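Local coordinates for protein D-ribitol-5-phosphate phosphatase (Bacteroides thetaiotaomicron, PDB 4JB3) that removes the phosphate from D-ribitol 5-phosphate and D-ribitol 1-phosphate, and also from 5-amino-6-(5-phospho-D-ribitylamino)uracil, as a magnesium-dependent HAD-family phosphatase, at residues 186-199 and 204-216. Numbering follows the deposited sequence.
Sequences PSETLFVDDGSSNI and ELGFETFQPENGA. With NA (sodium ion), chain B.
Gln211, just past edge strand 208-210, ties back to Asp194 and Ser196 at the start of helix 196-204, within a beta-alpha-beta unit of the Rossmann-like HAD fold. Its NE2 gives two hydrogen bonds: a straight one, in the amide plane, to Ser196 OG at 2.9 Å, and a more bent one to Asp194 O, met from above that carbonyl's plane. CG lies anti to the backbone N (chi1 -175°) and the chain runs on extended, which carries the amide to the first turn of helix 196-204 while its CB rests on Ile199 CG1. The CD1 methyl of the same isoleucine packs against Thr209 CB.

The unit illustrates a principle of parallel alpha/beta folds: active-site loops follow the C-terminal ends of the strands, so strand pairing helps place them. Phe191 N gives to Glu208 O (2.8 Å) and Phe191 O accepts from Phe210 N, the alternation of a parallel pair. Asp193 N then gives a hydrogen bond to Phe210 O, extending the pairing into the metal-binding loop. On the face holding Val192, that residue's CG1 touches Pro212 CD at 3.7 Å, and Pro212 CD in turn sits over the centre of the Phe210 ring; helix 219-226 packs on Phe210 and Leu190. At the other end Pro186 CB stands 4.0 Å from the centroid of the Phe207 ring, a CH-pi contact over its face, with Thr189 CG2 at the ring edge.

Beyond Val192, Asp193 OD1 accepts from Gly195 N in an Asx turn, and OD2 is shared by Asn198 ND2 and a salt bridge to Lys169. Asp194 completes, with Asp30 and Gly32, the protein part of the sodium site, probably the magnesium site of the working enzyme; its OD1 binds sodium at 2.3 Å, while OD2 accepts from a sodium-bound water.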
loop_
_atom_site.group_PDB
_atom_site.type_symbol
_atom_site.label_atom_id
_atom_site.label_comp_id
_atom_site.label_asym_id
_atom_site.label_seq_id
_atom_site.Cartn_x
_atom_site.Cartn_y
_atom_site.Cartn_z
ATOM N N PRO A 186 -2.972 16.857 10.243
ATOM C CA PRO A 186 -1.953 16.558 9.230
ATOM C C PRO A 186 -0.532 16.994 9.600
ATOM O O PRO A 186 0.391 16.224 9.336
ATOM C CB PRO A 186 -2.476 17.290 7.990
ATOM C CG PRO A 186 -3.971 17.228 8.159
ATOM C CD PRO A 186 -4.187 17.442 9.645
ATOM N N SER A 187 -0.351 18.149 10.240
ATOM C CA SER A 187 1.009 18.615 10.551
ATOM C C SER A 187 1.701 17.758 11.613
ATOM O O SER A 187 2.923 17.818 11.766
ATOM C CB SER A 187 1.000 20.081 10.964
ATOM O OG SER A 187 0.429 20.234 12.240
ATOM N N GLU A 188 0.917 16.959 12.337
ATOM C CA GLU A 188 1.445 16.044 13.349
ATOM C C GLU A 188 1.492 14.624 12.809
ATOM O O GLU A 188 1.633 13.665 13.576
ATOM C CB GLU A 188 0.567 16.071 14.604
ATOM C CG GLU A 188 0.518 17.432 15.295
ATOM C CD GLU A 188 -0.422 17.473 16.489
ATOM O OE1 GLU A 188 -1.345 16.626 16.597
ATOM O OE2 GLU A 188 -0.238 18.374 17.331
ATOM N N THR A 189 1.391 14.486 11.491
ATOM C CA THR A 189 1.301 13.170 10.868
ATOM C C THR A 189 2.352 13.033 9.785
ATOM O O THR A 189 2.501 13.922 8.943
ATOM C CB THR A 189 -0.086 12.973 10.237
ATOM O OG1 THR A 189 -1.092 13.170 11.240
ATOM C CG2 THR A 189 -0.227 11.577 9.662
ATOM N N LEU A 190 3.089 11.922 9.816
ATOM C CA LEU A 190 4.065 11.627 8.775
ATOM C C LEU A 190 3.466 10.653 7.772
ATOM O O LEU A 190 3.075 9.535 8.134
ATOM C CB LEU A 190 5.332 11.013 9.371
ATOM C CG LEU A 190 6.438 10.766 8.334
ATOM C CD1 LEU A 190 7.040 12.066 7.815
ATOM C CD2 LEU A 190 7.521 9.899 8.941
ATOM N N PHE A 191 3.408 11.086 6.520
ATOM C CA PHE A 191 2.877 10.285 5.436
ATOM C C PHE A 191 4.044 9.676 4.671
ATOM O O PHE A 191 4.909 10.395 4.182
ATOM C CB PHE A 191 2.008 11.152 4.523
ATOM C CG PHE A 191 1.493 10.441 3.298
ATOM C CD1 PHE A 191 0.789 9.243 3.400
ATOM C CD2 PHE A 191 1.680 10.994 2.045
ATOM C CE1 PHE A 191 0.298 8.607 2.251
ATOM C CE2 PHE A 191 1.197 10.369 0.907
ATOM C CZ PHE A 191 0.505 9.179 1.009
ATOM N N VAL A 192 4.065 8.347 4.593
ATOM C CA VAL A 192 5.162 7.591 3.997
ATOM C C VAL A 192 4.688 6.861 2.746
ATOM O O VAL A 192 3.902 5.922 2.840
ATOM C CB VAL A 192 5.731 6.563 4.995
ATOM C CG1 VAL A 192 6.986 5.900 4.420
ATOM C CG2 VAL A 192 6.035 7.204 6.342
ATOM N N ASP A 193 5.162 7.290 1.581
ATOM C CA ASP A 193 4.655 6.788 0.310
ATOM C C ASP A 193 5.770 6.911 -0.703
ATOM O O ASP A 193 6.487 7.915 -0.719
ATOM C CB ASP A 193 3.436 7.631 -0.113
ATOM C CG ASP A 193 2.608 6.984 -1.213
ATOM O OD1 ASP A 193 3.167 6.586 -2.256
ATOM O OD2 ASP A 193 1.376 6.872 -1.044
ATOM N N ASP A 194 5.938 5.893 -1.544
ATOM C CA ASP A 194 7.001 5.945 -2.542
ATOM C C ASP A 194 6.628 6.728 -3.799
ATOM O O ASP A 194 7.490 6.988 -4.651
ATOM C CB ASP A 194 7.461 4.534 -2.938
ATOM C CG ASP A 194 6.345 3.707 -3.542
ATOM O OD1 ASP A 194 5.265 3.639 -2.921
ATOM O OD2 ASP A 194 6.539 3.121 -4.632
ATOM N N GLY A 195 5.346 7.092 -3.922
ATOM C CA GLY A 195 4.870 7.745 -5.135
ATOM C C GLY A 195 4.861 9.263 -5.057
ATOM O O GLY A 195 4.273 9.839 -4.129
ATOM N N SER A 196 5.518 9.905 -6.023
ATOM C CA SER A 196 5.680 11.355 -6.035
ATOM C C SER A 196 4.368 12.114 -6.005
ATOM O O SER A 196 4.213 13.042 -5.209
ATOM C CB SER A 196 6.514 11.791 -7.245
ATOM O OG SER A 196 7.829 11.324 -7.101
ATOM N N SER A 197 3.431 11.742 -6.870
ATOM C CA SER A 197 2.159 12.462 -6.939
ATOM C C SER A 197 1.432 12.382 -5.603
ATOM O O SER A 197 0.828 13.361 -5.159
ATOM C CB SER A 197 1.274 11.918 -8.058
ATOM O OG SER A 197 1.856 12.164 -9.329
ATOM N N ASN A 198 1.508 11.230 -4.940
ATOM C CA ASN A 198 0.854 11.069 -3.648
ATOM C C ASN A 198 1.508 11.955 -2.598
ATOM O O ASN A 198 0.825 12.568 -1.771
ATOM C CB ASN A 198 0.935 9.609 -3.192
ATOM C CG ASN A 198 0.144 8.678 -4.075
ATOM O OD1 ASN A 198 -0.682 9.110 -4.883
ATOM N ND2 ASN A 198 0.389 7.374 -3.928
ATOM N N ILE A 199 2.838 12.000 -2.608
ATOM C CA ILE A 199 3.590 12.853 -1.690
ATOM C C ILE A 199 3.209 14.325 -1.877
ATOM O O ILE A 199 3.011 15.057 -0.903
ATOM C CB ILE A 199 5.105 12.637 -1.872
ATOM C CG1 ILE A 199 5.510 11.258 -1.344
ATOM C CG2 ILE A 199 5.905 13.741 -1.182
ATOM C CD1 ILE A 199 5.527 11.141 0.189
ATOM N N GLU A 204 0.543 19.195 0.256
ATOM C CA GLU A 204 -0.440 20.258 0.063
ATOM C C GLU A 204 -1.488 20.282 1.181
ATOM O O GLU A 204 -1.937 21.357 1.608
ATOM C CB GLU A 204 -1.119 20.072 -1.296
ATOM C CG GLU A 204 -2.160 21.115 -1.654
ATOM C CD GLU A 204 -2.657 20.958 -3.080
ATOM O OE1 GLU A 204 -1.835 20.625 -3.965
ATOM O OE2 GLU A 204 -3.870 21.154 -3.314
ATOM N N LEU A 205 -1.866 19.098 1.648
ATOM C CA LEU A 205 -2.864 18.967 2.707
ATOM C C LEU A 205 -2.287 19.128 4.107
ATOM O O LEU A 205 -3.034 19.092 5.095
ATOM C CB LEU A 205 -3.583 17.629 2.597
ATOM C CG LEU A 205 -4.326 17.454 1.282
ATOM C CD1 LEU A 205 -4.898 16.056 1.200
ATOM C CD2 LEU A 205 -5.431 18.485 1.208
ATOM N N GLY A 206 -0.979 19.319 4.198
ATOM C CA GLY A 206 -0.371 19.673 5.464
ATOM C C GLY A 206 0.414 18.591 6.155
ATOM O O GLY A 206 0.993 18.834 7.218
ATOM N N PHE A 207 0.474 17.405 5.558
ATOM C CA PHE A 207 1.244 16.310 6.135
ATOM C C PHE A 207 2.735 16.565 6.066
ATOM O O PHE A 207 3.229 17.180 5.114
ATOM C CB PHE A 207 0.958 15.012 5.388
ATOM C CG PHE A 207 -0.425 14.491 5.592
ATOM C CD1 PHE A 207 -0.712 13.690 6.681
ATOM C CD2 PHE A 207 -1.460 14.831 4.716
ATOM C CE1 PHE A 207 -1.990 13.205 6.887
ATOM C CE2 PHE A 207 -2.752 14.338 4.919
ATOM C CZ PHE A 207 -3.005 13.523 6.012
ATOM N N GLU A 208 3.459 16.089 7.072
ATOM C CA GLU A 208 4.887 15.870 6.911
ATOM C C GLU A 208 5.015 14.651 6.003
ATOM O O GLU A 208 4.190 13.725 6.066
ATOM C CB GLU A 208 5.558 15.615 8.267
ATOM C CG GLU A 208 5.565 16.824 9.199
ATOM C CD GLU A 208 6.496 17.932 8.725
ATOM O OE1 GLU A 208 7.511 17.624 8.067
ATOM O OE2 GLU A 208 6.213 19.114 9.018
ATOM N N THR A 209 6.023 14.638 5.138
ATOM C CA THR A 209 6.152 13.523 4.201
ATOM C C THR A 209 7.540 12.890 4.190
ATOM O O THR A 209 8.556 13.534 4.467
ATOM C CB THR A 209 5.769 13.920 2.756
ATOM O OG1 THR A 209 6.667 14.931 2.285
ATOM C CG2 THR A 209 4.337 14.449 2.689
ATOM N N PHE A 210 7.550 11.610 3.852
ATOM C CA PHE A 210 8.777 10.854 3.652
ATOM C C PHE A 210 8.531 9.954 2.458
ATOM O O PHE A 210 7.577 9.169 2.456
ATOM C CB PHE A 210 9.109 10.043 4.908
ATOM C CG PHE A 210 10.224 9.035 4.720
ATOM C CD1 PHE A 210 11.331 9.329 3.937
ATOM C CD2 PHE A 210 10.166 7.807 5.361
ATOM C CE1 PHE A 210 12.356 8.403 3.774
ATOM C CE2 PHE A 210 11.197 6.883 5.218
ATOM C CZ PHE A 210 12.280 7.179 4.413
ATOM N N GLN A 211 9.382 10.084 1.442
ATOM C CA GLN A 211 9.260 9.310 0.206
ATOM C C GLN A 211 10.421 8.312 0.071
ATOM O O GLN A 211 11.455 8.612 -0.545
ATOM C CB GLN A 211 9.157 10.226 -1.030
ATOM C CG GLN A 211 8.916 9.461 -2.342
ATOM C CD GLN A 211 8.631 10.359 -3.540
ATOM O OE1 GLN A 211 8.521 11.575 -3.413
ATOM N NE2 GLN A 211 8.475 9.744 -4.714
ATOM N N PRO A 212 10.265 7.126 0.663
ATOM C CA PRO A 212 11.310 6.110 0.504
ATOM C C PRO A 212 11.340 5.547 -0.910
ATOM O O PRO A 212 10.368 5.668 -1.669
ATOM C CB PRO A 212 10.888 5.024 1.498
ATOM C CG PRO A 212 9.384 5.140 1.557
ATOM C CD PRO A 212 9.114 6.630 1.447
ATOM N N GLU A 213 12.463 4.921 -1.244
ATOM C CA GLU A 213 12.599 4.187 -2.499
ATOM C C GLU A 213 11.955 2.826 -2.336
ATOM O O GLU A 213 12.198 2.123 -1.351
ATOM C CB GLU A 213 14.072 4.010 -2.841
ATOM C CG GLU A 213 14.307 3.299 -4.165
ATOM C CD GLU A 213 15.776 3.216 -4.518
ATOM O OE1 GLU A 213 16.617 3.403 -3.616
ATOM O OE2 GLU A 213 16.088 2.965 -5.701
ATOM N N ASN A 214 11.150 2.443 -3.317
ATOM C CA ASN A 214 10.612 1.088 -3.387
ATOM C C ASN A 214 11.739 0.064 -3.304
ATOM O O ASN A 214 12.683 0.106 -4.103
ATOM C CB ASN A 214 9.866 0.939 -4.715
ATOM C CG ASN A 214 9.410 -0.479 -4.986
ATOM O OD1 ASN A 214 8.855 -1.151 -4.113
ATOM N ND2 ASN A 214 9.653 -0.955 -6.207
ATOM N N GLY A 215 11.659 -0.824 -2.317
ATOM C CA GLY A 215 12.623 -1.900 -2.177
ATOM C C GLY A 215 13.759 -1.586 -1.230
ATOM O O GLY A 215 14.533 -2.474 -0.859
ATOM N N ALA A 216 13.873 -0.324 -0.844
ATOM C CA ALA A 216 14.961 0.106 0.026
ATOM C C ALA A 216 14.599 -0.054 1.494
ATOM O O ALA A 216 13.428 0.007 1.874
ATOM C CB ALA A 216 15.311 1.557 -0.267
HETATM NA NA NA B . 3.146 2.733 -3.308
HETATM O O HOH W 1 4.456 19.694 10.672
HETATM O O HOH W 2 2.544 4.835 -4.293
HETATM O O HOH W 3 4.015 2.183 -5.438
#